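Local coordinates for protein Pgp2 (Campylobacter jejuni subsp. jejuni, PDB 6XJ6) that probably trims cell-wall peptidoglycan as an L,D-carboxypeptidase of the YkuD family and, aided by an NTF2-like accessory domain, directs the helical shape of the cell, at residues Leu39-Tyr44 against Lys51-Lys56; Phe78-Arg83 against Lys155-Thr160; Gly93-Ala98 against Asn143-Ala148. All coordinates share one frame; numbering follows the deposited sequence. Where two conformers were deposited one is given.

Contact 1 of 3, residues Leu39-Tyr44 against Lys51-Lys56; sequences LRVYSY and KDFEQK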
loop_
_atom_site.group_PDB
_atom_site.type_symbol
_atom_site.label_atom_id
_atom_site.label_comp_id
_atom_site.label_asym_id
_atom_site.label_seq_id
_atom_site.Cartn_x
_atom_site.Cartn_y
_atom_site.Cartn_z
ATOM N N LEU A 39 -10.974 3.143 -14.258
ATOM C CA LEU A 39 -10.937 3.280 -12.811
ATOM C C LEU A 39 -12.216 2.677 -12.248
ATOM O O LEU A 39 -13.315 2.962 -12.741
ATOM C CB LEU A 39 -10.812 4.751 -12.395
ATOM C CG LEU A 39 -10.752 5.040 -10.888
ATOM C CD1 LEU A 39 -9.939 6.311 -10.624
ATOM C CD2 LEU A 39 -12.149 5.187 -10.279
ATOM N N ARG A 40 -12.067 1.828 -11.234
ATOM C CA ARG A 40 -13.193 1.220 -10.545
ATOM C C ARG A 40 -13.003 1.417 -9.051
ATOM O O ARG A 40 -11.875 1.496 -8.565
ATOM C CB ARG A 40 -13.295 -0.279 -10.865
ATOM C CG ARG A 40 -13.730 -0.560 -12.293
ATOM C CD ARG A 40 -13.458 -1.984 -12.743
ATOM N NE ARG A 40 -14.079 -2.217 -14.044
ATOM C CZ ARG A 40 -13.715 -3.161 -14.910
ATOM N NH1 ARG A 40 -12.718 -3.991 -14.634
ATOM N NH2 ARG A 40 -14.357 -3.269 -16.066
ATOM N N VAL A 41 -14.111 1.540 -8.327
ATOM C CA VAL A 41 -14.085 1.546 -6.871
ATOM C C VAL A 41 -14.787 0.292 -6.387
ATOM O O VAL A 41 -15.940 0.027 -6.758
ATOM C CB VAL A 41 -14.724 2.803 -6.261
ATOM C CG1 VAL A 41 -14.553 2.773 -4.747
ATOM C CG2 VAL A 41 -14.090 4.062 -6.831
ATOM N N TYR A 42 -14.093 -0.471 -5.558
ATOM C CA TYR A 42 -14.630 -1.689 -4.983
ATOM C C TYR A 42 -14.743 -1.532 -3.479
ATOM O O TYR A 42 -13.832 -1.019 -2.832
ATOM C CB TYR A 42 -13.703 -2.863 -5.247
ATOM C CG TYR A 42 -13.632 -3.279 -6.686
ATOM C CD1 TYR A 42 -14.568 -4.155 -7.222
ATOM C CD2 TYR A 42 -12.619 -2.813 -7.511
ATOM C CE1 TYR A 42 -14.496 -4.542 -8.541
ATOM C CE2 TYR A 42 -12.543 -3.199 -8.828
ATOM C CZ TYR A 42 -13.481 -4.063 -9.337
ATOM O OH TYR A 42 -13.405 -4.451 -10.658
ATOM N N SER A 43 -15.877 -1.956 -2.929
ATOM C CA SER A 43 -16.026 -2.082 -1.490
ATOM C C SER A 43 -15.665 -3.504 -1.082
ATOM O O SER A 43 -15.988 -4.466 -1.783
ATOM C CB SER A 43 -17.464 -1.776 -1.068
ATOM O OG SER A 43 -18.370 -2.688 -1.656
ATOM N N TYR A 44 -14.978 -3.624 0.049
ATOM C CA TYR A 44 -14.626 -4.909 0.635
ATOM C C TYR A 44 -15.321 -4.990 1.980
ATOM O O TYR A 44 -15.127 -4.114 2.827
ATOM C CB TYR A 44 -13.114 -4.992 0.835
ATOM C CG TYR A 44 -12.616 -6.229 1.558
ATOM C CD1 TYR A 44 -12.653 -6.312 2.942
ATOM C CD2 TYR A 44 -12.076 -7.298 0.855
ATOM C CE1 TYR A 44 -12.181 -7.434 3.603
ATOM C CE2 TYR A 44 -11.599 -8.415 1.505
ATOM C CZ TYR A 44 -11.651 -8.478 2.876
ATOM O OH TYR A 44 -11.172 -9.595 3.519
ATOM N N LYS A 51 -18.548 -3.907 -6.785
ATOM C CA LYS A 51 -18.149 -2.765 -7.600
ATOM C C LYS A 51 -19.160 -1.641 -7.411
ATOM O O LYS A 51 -20.341 -1.795 -7.747
ATOM C CB LYS A 51 -18.050 -3.152 -9.076
ATOM C CG LYS A 51 -17.442 -2.056 -9.944
ATOM C CD LYS A 51 -17.062 -2.557 -11.332
ATOM C CE LYS A 51 -18.277 -2.829 -12.190
ATOM N NZ LYS A 51 -17.888 -3.333 -13.535
ATOM N N ASP A 52 -18.692 -0.512 -6.869
ATOM C CA ASP A 52 -19.545 0.623 -6.554
ATOM C C ASP A 52 -19.410 1.777 -7.531
ATOM O O ASP A 52 -20.268 2.663 -7.532
ATOM C CB ASP A 52 -19.225 1.153 -5.150
ATOM C CG ASP A 52 -19.693 0.230 -4.059
ATOM O OD1 ASP A 52 -20.579 -0.603 -4.331
ATOM O OD2 ASP A 52 -19.177 0.345 -2.927
ATOM N N PHE A 53 -18.364 1.791 -8.349
ATOM C CA PHE A 53 -18.136 2.880 -9.283
ATOM C C PHE A 53 -17.242 2.376 -10.405
ATOM O O PHE A 53 -16.364 1.531 -10.195
ATOM C CB PHE A 53 -17.477 4.087 -8.600
ATOM C CG PHE A 53 -17.143 5.210 -9.547
ATOM C CD1 PHE A 53 -18.046 6.232 -9.773
ATOM C CD2 PHE A 53 -15.926 5.248 -10.206
ATOM C CE1 PHE A 53 -17.757 7.255 -10.650
ATOM C CE2 PHE A 53 -15.629 6.277 -11.086
ATOM C CZ PHE A 53 -16.536 7.281 -11.303
ATOM N N GLU A 54 -17.474 2.910 -11.598
ATOM C CA GLU A 54 -16.622 2.601 -12.732
ATOM C C GLU A 54 -16.671 3.750 -13.724
ATOM O O GLU A 54 -17.746 4.289 -14.009
ATOM C CB GLU A 54 -17.086 1.310 -13.411
ATOM C CG GLU A 54 -16.361 0.981 -14.699
ATOM C CD GLU A 54 -16.898 -0.285 -15.316
ATOM O OE1 GLU A 54 -16.474 -1.374 -14.883
ATOM O OE2 GLU A 54 -17.783 -0.188 -16.196
ATOM N N GLN A 55 -15.505 4.120 -14.250
ATOM C CA GLN A 55 -15.458 4.953 -15.445
ATOM C C GLN A 55 -14.404 4.402 -16.390
ATOM O O GLN A 55 -13.284 4.096 -15.971
ATOM C CB GLN A 55 -15.158 6.428 -15.152
ATOM C CG GLN A 55 -15.493 7.303 -16.356
ATOM C CD GLN A 55 -14.775 8.634 -16.367
ATOM O OE1 GLN A 55 -15.080 9.527 -15.577
ATOM N NE2 GLN A 55 -13.823 8.779 -17.282
ATOM N N LYS A 56 -14.773 4.286 -17.660
ATOM C CA LYS A 56 -13.840 3.918 -18.711
ATOM C C LYS A 56 -13.357 5.179 -19.423
ATOM O O LYS A 56 -13.905 6.272 -19.254
ATOM C CB LYS A 56 -14.501 2.922 -19.675
ATOM C CG LYS A 56 -15.038 1.670 -18.950
ATOM C CD LYS A 56 -15.626 0.618 -19.888
ATOM C CE LYS A 56 -16.113 -0.592 -19.095
ATOM N NZ LYS A 56 -16.841 -1.592 -19.930
HETATM O O HOH W 1 -21.115 -1.461 -1.338
#

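Contact 2 of 3, residues Phe78-Arg83 against Lys155-Thr160; sequences FYELGR and KVFVMT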
loop_
_atom_site.group_PDB
_atom_site.type_symbol
_atom_site.label_atom_id
_atom_site.label_comp_id
_atom_site.label_asym_id
_atom_site.label_seq_id
_atom_site.Cartn_x
_atom_site.Cartn_y
_atom_site.Cartn_z
ATOM N N PHE A 78 0.537 0.846 -4.456
ATOM C CA PHE A 78 -0.577 0.839 -3.518
ATOM C C PHE A 78 -0.419 2.022 -2.577
ATOM O O PHE A 78 0.623 2.163 -1.923
ATOM C CB PHE A 78 -0.628 -0.479 -2.737
ATOM C CG PHE A 78 -1.969 -0.773 -2.137
ATOM C CD1 PHE A 78 -2.917 -1.493 -2.842
ATOM C CD2 PHE A 78 -2.279 -0.341 -0.861
ATOM C CE1 PHE A 78 -4.149 -1.776 -2.284
ATOM C CE2 PHE A 78 -3.512 -0.620 -0.302
ATOM C CZ PHE A 78 -4.448 -1.334 -1.022
ATOM N N TYR A 79 -1.457 2.853 -2.513
ATOM C CA TYR A 79 -1.463 4.130 -1.819
ATOM C C TYR A 79 -2.763 4.253 -1.031
ATOM O O TYR A 79 -3.587 3.330 -0.991
ATOM C CB TYR A 79 -1.296 5.279 -2.830
ATOM C CG TYR A 79 0.020 5.208 -3.556
ATOM C CD1 TYR A 79 0.138 4.517 -4.756
ATOM C CD2 TYR A 79 1.153 5.791 -3.019
ATOM C CE1 TYR A 79 1.345 4.413 -5.403
ATOM C CE2 TYR A 79 2.371 5.703 -3.666
ATOM C CZ TYR A 79 2.462 5.008 -4.853
ATOM O OH TYR A 79 3.672 4.898 -5.480
ATOM N N GLU A 80 -2.943 5.401 -0.396
ATOM C CA GLU A 80 -4.183 5.742 0.273
ATOM C C GLU A 80 -4.741 7.021 -0.327
ATOM O O GLU A 80 -4.010 7.822 -0.923
ATOM C CB GLU A 80 -3.968 5.911 1.776
ATOM C CG GLU A 80 -3.362 4.694 2.412
ATOM C CD GLU A 80 -2.912 4.958 3.811
ATOM O OE1 GLU A 80 -3.793 5.142 4.673
ATOM O OE2 GLU A 80 -1.680 5.011 4.036
ATOM N N LEU A 81 -6.049 7.199 -0.168
ATOM C CA LEU A 81 -6.751 8.372 -0.670
ATOM C C LEU A 81 -7.242 9.225 0.492
ATOM O O LEU A 81 -7.848 8.711 1.441
ATOM C CB LEU A 81 -7.941 7.972 -1.536
ATOM C CG LEU A 81 -8.475 9.089 -2.431
ATOM C CD1 LEU A 81 -7.486 9.440 -3.530
ATOM C CD2 LEU A 81 -9.807 8.668 -3.025
ATOM N N GLY A 82 -6.975 10.530 0.408
ATOM C CA GLY A 82 -7.458 11.475 1.390
ATOM C C GLY A 82 -8.877 11.933 1.102
ATOM O O GLY A 82 -9.523 11.518 0.140
ATOM N N ARG A 83 -9.358 12.826 1.962
ATOM C CA ARG A 83 -10.736 13.284 1.900
ATOM C C ARG A 83 -10.919 14.303 0.781
ATOM O O ARG A 83 -9.981 15.001 0.383
ATOM C CB ARG A 83 -11.147 13.915 3.234
ATOM N N LYS A 155 -12.497 4.224 4.787
ATOM C CA LYS A 155 -11.070 3.986 4.616
ATOM C C LYS A 155 -10.845 3.567 3.170
ATOM O O LYS A 155 -11.344 2.522 2.737
ATOM C CB LYS A 155 -10.610 2.882 5.565
ATOM C CG LYS A 155 -9.119 2.567 5.504
ATOM C CD LYS A 155 -8.275 3.718 6.028
ATOM C CE LYS A 155 -6.819 3.307 6.211
ATOM N NZ LYS A 155 -6.018 4.356 6.909
ATOM N N VAL A 156 -10.100 4.378 2.420
ATOM C CA VAL A 156 -10.007 4.248 0.972
ATOM C C VAL A 156 -8.553 4.077 0.565
ATOM O O VAL A 156 -7.704 4.935 0.858
ATOM C CB VAL A 156 -10.639 5.446 0.247
ATOM C CG1 VAL A 156 -10.623 5.228 -1.255
ATOM C CG2 VAL A 156 -12.071 5.648 0.738
ATOM N N PHE A 157 -8.274 2.980 -0.123
ATOM C CA PHE A 157 -6.966 2.713 -0.689
ATOM C C PHE A 157 -6.973 2.939 -2.195
ATOM O O PHE A 157 -8.020 2.949 -2.853
ATOM C CB PHE A 157 -6.540 1.277 -0.370
ATOM C CG PHE A 157 -6.336 1.036 1.083
ATOM C CD1 PHE A 157 -5.309 1.669 1.757
ATOM C CD2 PHE A 157 -7.173 0.190 1.794
ATOM C CE1 PHE A 157 -5.118 1.464 3.104
ATOM C CE2 PHE A 157 -6.979 -0.023 3.141
ATOM C CZ PHE A 157 -5.960 0.614 3.802
ATOM N N VAL A 158 -5.768 3.113 -2.735
ATOM C CA VAL A 158 -5.542 3.428 -4.135
ATOM C C VAL A 158 -4.583 2.378 -4.668
ATOM O O VAL A 158 -3.456 2.260 -4.178
ATOM C CB VAL A 158 -4.946 4.835 -4.290
ATOM C CG1 VAL A 158 -4.475 5.113 -5.718
ATOM C CG2 VAL A 158 -5.965 5.864 -3.837
ATOM N N MET A 159 -5.031 1.619 -5.656
ATOM C CA MET A 159 -4.249 0.550 -6.250
ATOM C C MET A 159 -4.154 0.871 -7.733
ATOM O O MET A 159 -5.166 0.879 -8.435
ATOM C CB MET A 159 -4.942 -0.788 -6.001
ATOM C CG MET A 159 -4.242 -1.977 -6.601
ATOM S SD MET A 159 -5.052 -3.499 -6.089
ATOM C CE MET A 159 -4.268 -4.666 -7.188
ATOM N N THR A 160 -2.949 1.185 -8.200
ATOM C CA THR A 160 -2.741 1.601 -9.579
ATOM C C THR A 160 -1.814 0.626 -10.283
ATOM O O THR A 160 -0.667 0.432 -9.860
ATOM C CB THR A 160 -2.207 3.023 -9.643
ATOM O OG1 THR A 160 -3.144 3.871 -8.967
ATOM C CG2 THR A 160 -2.053 3.475 -11.086
HETATM O O HOH W 2 -6.159 5.943 4.733
HETATM O O HOH W 3 -8.537 6.652 3.405
#

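Contact 3 of 3, residues Gly93-Ala98 against Asn143-Ala148; sequences GPFAFA and NLEKFA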
loop_
_atom_site.group_PDB
_atom_site.type_symbol
_atom_site.label_atom_id
_atom_site.label_comp_id
_atom_site.label_asym_id
_atom_site.label_seq_id
_atom_site.Cartn_x
_atom_site.Cartn_y
_atom_site.Cartn_z
ATOM N N GLY A 93 -11.560 20.920 -11.867
ATOM C CA GLY A 93 -12.939 20.516 -11.758
ATOM C C GLY A 93 -13.534 20.920 -10.422
ATOM O O GLY A 93 -13.061 21.849 -9.763
ATOM N N PRO A 94 -14.585 20.219 -9.989
ATOM C CA PRO A 94 -15.310 20.668 -8.788
ATOM C C PRO A 94 -14.579 20.405 -7.483
ATOM O O PRO A 94 -14.817 21.118 -6.501
ATOM C CB PRO A 94 -16.628 19.888 -8.865
ATOM C CG PRO A 94 -16.276 18.649 -9.624
ATOM C CD PRO A 94 -15.226 19.056 -10.622
ATOM N N PHE A 95 -13.707 19.401 -7.437
ATOM C CA PHE A 95 -12.995 19.048 -6.217
ATOM C C PHE A 95 -12.008 17.935 -6.529
ATOM O O PHE A 95 -11.944 17.465 -7.669
ATOM C CB PHE A 95 -13.958 18.630 -5.093
ATOM C CG PHE A 95 -15.062 17.697 -5.527
ATOM C CD1 PHE A 95 -16.355 18.165 -5.683
ATOM C CD2 PHE A 95 -14.812 16.353 -5.755
ATOM C CE1 PHE A 95 -17.380 17.316 -6.074
ATOM C CE2 PHE A 95 -15.836 15.494 -6.141
ATOM C CZ PHE A 95 -17.122 15.977 -6.298
ATOM N N ALA A 96 -11.242 17.503 -5.527
ATOM C CA ALA A 96 -10.135 16.585 -5.746
ATOM C C ALA A 96 -9.935 15.723 -4.511
ATOM O O ALA A 96 -10.480 15.993 -3.436
ATOM C CB ALA A 96 -8.842 17.344 -6.069
ATOM N N PHE A 97 -9.121 14.685 -4.684
ATOM C CA PHE A 97 -8.766 13.748 -3.627
ATOM C C PHE A 97 -7.284 13.446 -3.784
ATOM O O PHE A 97 -6.837 13.093 -4.879
ATOM C CB PHE A 97 -9.547 12.434 -3.762
ATOM C CG PHE A 97 -11.039 12.606 -3.848
ATOM C CD1 PHE A 97 -11.634 13.005 -5.038
ATOM C CD2 PHE A 97 -11.849 12.355 -2.747
ATOM C CE1 PHE A 97 -13.002 13.162 -5.129
ATOM C CE2 PHE A 97 -13.226 12.509 -2.832
ATOM C CZ PHE A 97 -13.802 12.918 -4.028
ATOM N N ALA A 98 -6.519 13.574 -2.710
ATOM C CA ALA A 98 -5.075 13.413 -2.816
ATOM C C ALA A 98 -4.673 11.983 -2.486
ATOM O O ALA A 98 -5.118 11.428 -1.476
ATOM C CB ALA A 98 -4.349 14.387 -1.886
ATOM N N ASN A 143 -19.259 12.537 -13.367
ATOM C CA ASN A 143 -19.125 11.306 -12.606
ATOM C C ASN A 143 -18.522 11.530 -11.230
ATOM O O ASN A 143 -18.486 10.592 -10.427
ATOM C CB ASN A 143 -18.253 10.301 -13.371
ATOM C CG ASN A 143 -18.867 9.894 -14.699
ATOM O OD1 ASN A 143 -20.092 9.875 -14.855
ATOM N ND2 ASN A 143 -18.019 9.568 -15.666
ATOM N N LEU A 144 -18.055 12.744 -10.930
ATOM C CA LEU A 144 -17.295 12.960 -9.706
ATOM C C LEU A 144 -18.181 12.994 -8.473
ATOM O O LEU A 144 -17.720 12.631 -7.386
ATOM C CB LEU A 144 -16.475 14.243 -9.806
ATOM C CG LEU A 144 -15.054 14.029 -10.316
ATOM C CD1 LEU A 144 -14.406 15.372 -10.565
ATOM C CD2 LEU A 144 -14.205 13.223 -9.340
ATOM N N GLU A 145 -19.435 13.431 -8.605
ATOM C CA GLU A 145 -20.343 13.373 -7.465
ATOM C C GLU A 145 -20.571 11.934 -7.030
ATOM O O GLU A 145 -20.569 11.635 -5.831
ATOM C CB GLU A 145 -21.671 14.058 -7.795
ATOM C CG GLU A 145 -21.583 15.576 -7.855
ATOM C CD GLU A 145 -21.168 16.191 -6.530
ATOM O OE1 GLU A 145 -21.169 15.470 -5.508
ATOM O OE2 GLU A 145 -20.837 17.395 -6.514
ATOM N N LYS A 146 -20.746 11.021 -7.991
ATOM C CA LYS A 146 -20.926 9.617 -7.635
ATOM C C LYS A 146 -19.662 9.048 -7.011
ATOM O O LYS A 146 -19.728 8.329 -6.008
ATOM C CB LYS A 146 -21.338 8.795 -8.856
ATOM C CG LYS A 146 -21.475 7.301 -8.535
ATOM C CD LYS A 146 -21.989 6.469 -9.705
ATOM C CE LYS A 146 -22.095 4.996 -9.306
ATOM N NZ LYS A 146 -22.702 4.137 -10.365
ATOM N N PHE A 147 -18.498 9.356 -7.586
ATOM C CA PHE A 147 -17.245 8.923 -6.981
ATOM C C PHE A 147 -17.140 9.414 -5.538
ATOM O O PHE A 147 -16.791 8.650 -4.628
ATOM C CB PHE A 147 -16.067 9.427 -7.817
ATOM C CG PHE A 147 -14.730 9.045 -7.261
ATOM C CD1 PHE A 147 -14.058 9.886 -6.390
ATOM C CD2 PHE A 147 -14.151 7.833 -7.592
ATOM C CE1 PHE A 147 -12.835 9.533 -5.861
ATOM C CE2 PHE A 147 -12.930 7.473 -7.074
ATOM C CZ PHE A 147 -12.264 8.324 -6.202
ATOM N N ALA A 148 -17.454 10.693 -5.308
ATOM C CA ALA A 148 -17.349 11.257 -3.966
ATOM C C ALA A 148 -18.278 10.546 -2.992
ATOM O O ALA A 148 -17.896 10.281 -1.846
ATOM C CB ALA A 148 -17.660 12.751 -4.003
#

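Contact 1 of 3, residues Leu39-Tyr44 against Lys51-Lys56
Strands 39-44 and 51-56 run antiparallel at 177°, their axes 4.5 Å apart, as the arms of a hairpin whose ladder carries a classic beta bulge, in which D52 and F53 together stand opposite the single residue V41. V41 O takes a straight bond from D52 N at 2.8 Å, nearly along the C=O axis, and a weak one from F53 N, so the register slips by one before Y42 pairs with K51. On the face bearing R40, K51 and E54 the charges form a network. R40 and E54 lie side by side, and R40 NE donates to E54 OE1 at 2.7 Å, within the guanidinium plane and on the anti lone pair. K51, bent at chi3 (72°), brings NZ to the same OE1 at 2.8 Å from above the carboxylate plane. One oxygen thus serves two cations, which probably eases their mutual repulsion and favours the ionised carboxylate. On the other face F53, CG anti to the backbone N, sets its CB against V41 CG2 (3.8 Å) and its CE2 against L39 CD2 (3.7 Å). Helix 141-151 packs on this apolar face, F147 meeting the F53 ring edge-to-face, while strand 27-33 pairs with the other side of strand 38-45.

Contact 2 of 3, residues Phe78-Arg83 against Lys155-Thr160
F78, on strand 77-80, forms an antiparallel non-hydrogen-bonded pair with M159 of strand 156-161. Its CG is anti to the backbone N (chi1 -159°), which swings the ring across the neighbouring strand: CZ comes to 3.4 Å from F157 CB, and the two aromatic planes cross obliquely at 37°. V158 O lies over one face of the F78 ring, offset toward the rim, and M159 SD sits at the ring's edge, 5.5 Å from its centroid, in a Met-aromatic contact. Y79 follows with a reciprocal pair of backbone bonds. Y79 N reaches V158 O at 2.7 Å within the carbonyl plane, whereas V158 N approaches Y79 O at 2.8 Å from well above the plane of the Y79 carbonyl. The Y79 hydroxyl is held by D106. E80 returns to the face of F78 and F157 and runs alongside the F157 ring, its CG meeting the ring edge 3.7 Å from CE1. Beyond it, OE1 forms a salt bridge with K155 NZ at 3.3 Å, approached nearly along the C-O axis and reinforced by a water that joins both groups. L81 N still bonds to V156 O at 3.0 Å, while L81 CB nestles against V156 CG1 and V158 CG2; a second water carries the ladder on from L81 O to V156 N. The F78, E80 and F157 face is met by S239 and R251 of the NTF2-like region, so the chemistry grades from a buried aromatic and sulfur patch, packed at a domain interface, to a hydrated ion pair whose long separation suggests a modest electrostatic pull.

Contact 3 of 3, residues Gly93-Ala98 against Asn143-Ala148
F97 and F147 reach toward each other tip to tip and form a T-shaped pair: the edge of the F147 ring is directed at the face of F97, with centroids 5.1 Å apart and planes at 76°. F147 CE1 stands over the F97 ring near its rim, 3.7 Å from F97 CE1. The torsions set this up, since F147 holds CG anti to its backbone N whereas F97 holds CG anti to its carbonyl carbon. At the edge of the F97 ring, near its plane, lies the methyl of A148, its CB 3.9 Å from F97 CZ. The same methyl also meets F95 CE2 at 3.9 Å and thereby bridges the two rings. L144, F147 and A148 form one apolar stripe of helix 141-151, the helix that follows the predicted nucleophile of this YkuD catalytic domain, and they seat the stripe on the short strand 97-98 and the loop leading into it. F95 takes the crowded position of its first torsion (chi1 44°), and its ring slides past L144 in the opposite direction. Its edge is turned to oxygens: CZ lies 3.6 Å from L144 O, which already accepts the helical bond from A148 N, and CE1 lies 3.5 Å from E145 OE2. Such ring hydrogens carry a slight positive charge, so both approaches are probably mildly favourable. E145 bends at chi2 to bring its carboxylate round to that edge. P94 CG lies over one face of F95, and P94 CD abuts L144 CD1 at 3.8 Å. K84 contributes a cation-pi contact to the F95 ring, while F95 O is buried without a polar partner.

Contacts 1 and 2 sit on one mixed sheet, at its two outer strands, with centres 13 Å apart and nearest atoms about 6 Å apart, so they do not touch. Contact 3 links them. F147 CE2 of contact 3 lies 3.6 Å from V41 CG2 of contact 1, and Q55 OE1 accepts a probable hydrogen bond from N143 ND2; strand 97-98 meets the end of contact 2, G82 N lying 2.8 Å from A98 O in a probable hydrogen bond. Along the chain, contact 3 is nested inside the loop that contact 2 closes. Contact 3 comes nearest the predicted catalytic pair H119 and C136, with the side chain of L144 about 6 Å from that of H119; L81 of contact 2 is about 9 Å from H119, and L39 of contact 1 about 10 Å from both.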